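Local structure of pullulanase (Klebsiella oxytoca, 2YOC) at residues 593-599 and 630-635. The protein hydrolyses the alpha-1,6-glucosidic linkages of pullulan and related branched glucans, and is a substrate of a type 2 secretion system. Sequence-based numbering, arbitrary orientation.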
loop_
_atom_site.group_PDB
_atom_site.type_symbol
_atom_site.label_atom_id
_atom_site.label_comp_id
_atom_site.label_asym_id
_atom_site.label_seq_id
_atom_site.Cartn_x
_atom_site.Cartn_y
_atom_site.Cartn_z
ATOM N N TYR B 593 19.266 11.141 33.502
ATOM C CA TYR B 593 18.370 10.915 34.614
ATOM C C TYR B 593 17.712 9.539 34.591
ATOM O O TYR B 593 17.081 9.153 35.579
ATOM C CB TYR B 593 17.336 12.041 34.728
ATOM C CG TYR B 593 17.970 13.372 35.049
ATOM C CD1 TYR B 593 18.420 13.662 36.335
ATOM C CD2 TYR B 593 18.128 14.347 34.065
ATOM C CE1 TYR B 593 19.042 14.873 36.625
ATOM C CE2 TYR B 593 18.693 15.587 34.360
ATOM C CZ TYR B 593 19.178 15.833 35.636
ATOM O OH TYR B 593 19.775 17.030 35.925
ATOM N N ASN B 594 17.876 8.787 33.483
ATOM C CA ASN B 594 17.247 7.472 33.289
ATOM C C ASN B 594 17.700 6.379 34.256
ATOM O O ASN B 594 16.920 5.466 34.558
ATOM C CB ASN B 594 17.327 7.023 31.835
ATOM C CG ASN B 594 18.722 6.761 31.368
ATOM O OD1 ASN B 594 19.357 5.785 31.769
ATOM N ND2 ASN B 594 19.237 7.623 30.515
ATOM N N HIS B 595 18.938 6.498 34.763
ATOM C CA HIS B 595 19.508 5.549 35.696
ATOM C C HIS B 595 20.412 6.227 36.721
ATOM O O HIS B 595 20.780 7.393 36.571
ATOM C CB HIS B 595 20.284 4.448 34.938
ATOM C CG HIS B 595 21.588 4.872 34.282
ATOM N ND1 HIS B 595 21.639 5.271 32.950
ATOM C CD2 HIS B 595 22.857 4.831 34.760
ATOM C CE1 HIS B 595 22.916 5.500 32.685
ATOM N NE2 HIS B 595 23.687 5.268 33.745
ATOM N N THR B 596 20.771 5.476 37.755
ATOM C CA THR B 596 21.735 5.842 38.780
ATOM C C THR B 596 22.879 4.853 38.548
ATOM O O THR B 596 22.623 3.809 37.924
ATOM C CB THR B 596 21.123 5.672 40.166
ATOM O OG1 THR B 596 20.716 4.308 40.362
ATOM C CG2 THR B 596 19.960 6.627 40.404
ATOM N N ASN B 597 24.127 5.148 39.004
ATOM C CA ASN B 597 25.217 4.198 38.770
ATOM C C ASN B 597 25.032 2.865 39.563
ATOM O O ASN B 597 25.466 1.807 39.095
ATOM C CB ASN B 597 26.586 4.839 38.983
ATOM C CG ASN B 597 27.747 3.903 38.787
ATOM O OD1 ASN B 597 28.143 3.554 37.674
ATOM N ND2 ASN B 597 28.303 3.461 39.871
ATOM N N ALA B 598 24.328 2.926 40.724
ATOM C CA ALA B 598 24.051 1.797 41.617
ATOM C C ALA B 598 22.847 2.038 42.552
ATOM O O ALA B 598 22.317 3.157 42.655
ATOM C CB ALA B 598 25.281 1.491 42.440
ATOM N N ALA B 599 22.420 0.954 43.219
ATOM C CA ALA B 599 21.342 0.909 44.202
ATOM C C ALA B 599 21.755 -0.083 45.300
ATOM O O ALA B 599 22.890 -0.563 45.289
ATOM C CB ALA B 599 20.043 0.485 43.539
ATOM N N THR B 630 18.061 0.126 31.060
ATOM C CA THR B 630 18.917 1.194 30.556
ATOM C C THR B 630 20.389 0.803 30.525
ATOM O O THR B 630 21.168 1.447 29.838
ATOM C CB THR B 630 18.736 2.471 31.425
ATOM O OG1 THR B 630 19.318 2.257 32.704
ATOM C CG2 THR B 630 17.280 2.886 31.580
ATOM N N CYS B 631 20.727 -0.299 31.218
ATOM C CA CYS B 631 21.997 -0.854 31.701
ATOM C C CYS B 631 21.760 -0.525 33.148
ATOM O O CYS B 631 20.784 0.169 33.484
ATOM C CB CYS B 631 23.208 -0.050 31.204
ATOM S SG CYS B 631 23.396 1.605 31.988
ATOM N N CYS B 632 22.739 -0.786 33.974
ATOM C CA CYS B 632 22.759 -0.180 35.294
ATOM C C CYS B 632 21.459 -0.223 36.148
ATOM O O CYS B 632 20.745 -1.227 36.140
ATOM C CB CYS B 632 23.313 1.240 35.150
ATOM S SG CYS B 632 24.457 1.439 33.750
ATOM N N SER B 633 21.181 0.847 36.898
ATOM C CA SER B 633 20.075 0.892 37.841
ATOM C C SER B 633 18.990 1.860 37.450
ATOM O O SER B 633 19.059 3.048 37.751
ATOM C CB SER B 633 20.607 1.145 39.251
ATOM O OG SER B 633 21.633 0.212 39.570
ATOM N N ASP B 634 17.982 1.332 36.772
ATOM C CA ASP B 634 16.852 2.096 36.269
ATOM C C ASP B 634 16.206 2.990 37.325
ATOM O O ASP B 634 15.684 2.495 38.322
ATOM C CB ASP B 634 15.769 1.173 35.649
ATOM C CG ASP B 634 16.131 0.372 34.394
ATOM O OD1 ASP B 634 17.319 0.418 33.969
ATOM O OD2 ASP B 634 15.231 -0.329 33.857
ATOM N N SER B 635 16.225 4.311 37.080
ATOM C CA SER B 635 15.594 5.297 37.931
ATOM C C SER B 635 14.109 5.351 37.595
ATOM O O SER B 635 13.690 4.809 36.563
ATOM C CB SER B 635 16.238 6.650 37.698
ATOM O OG SER B 635 15.869 7.162 36.431
HETATM O O HOH W 1 24.360 -0.164 37.943
#
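The imidazole of His595 lies flat beneath the vicinal disulfide of Cys631 and Cys632, a sulfur-aromatic contact over one ring face. Cys631 SG stands 4.0 Å from the His595 ring centroid, only 10° off the normal, while Cys632 SG sits over the same face nearer the CD2–NE2 side, where Cys632 CB also packs on CD2. At the ring edge, His595 ND1 donates to Asn594 OD1 (2.6 Å) nearly in the ring plane, and NE2 donates to the carbonyl of Tyr547; two bonds from one ring thus fix its rotation under the sulfurs. With His595 CG between the backbone N and carbonyl carbon (chi1 71°), the ring reaches the disulfide while His595 CB stays against Thr630 OG1 (3.3 Å). The Asn594 amide passes alongside Thr630, its OD1 against the threonine CB and CG2.

Beside these groups runs a two-stranded antiparallel ladder. Thr596 N donates to Ser633 O at 3.0 Å, and the return bond, Ser633 N to Thr596 O, is weak; His595 and Asp634 form the next, non-hydrogen-bonded pair. Ser635 N extends the pairing to Asn594 O (2.9 Å). A water joins Asn597 O to Ser633 OG at the other end. Asp634 OD1 accepts from Thr630 N (3.0 Å) and OD2 from Ala629 N, bracing the turn that carries the cysteines.

This small ribbon lies in the sequence between strands 586-591 and 661-664 of the (beta/alpha)8 barrel, in the connection leading to helix 640-655. That helix packs against Tyr593 and Ser635, helix 608-611 against Thr596 and Ala599, and Asn594 ND2 bonds Asp665, just beyond strand 661-664.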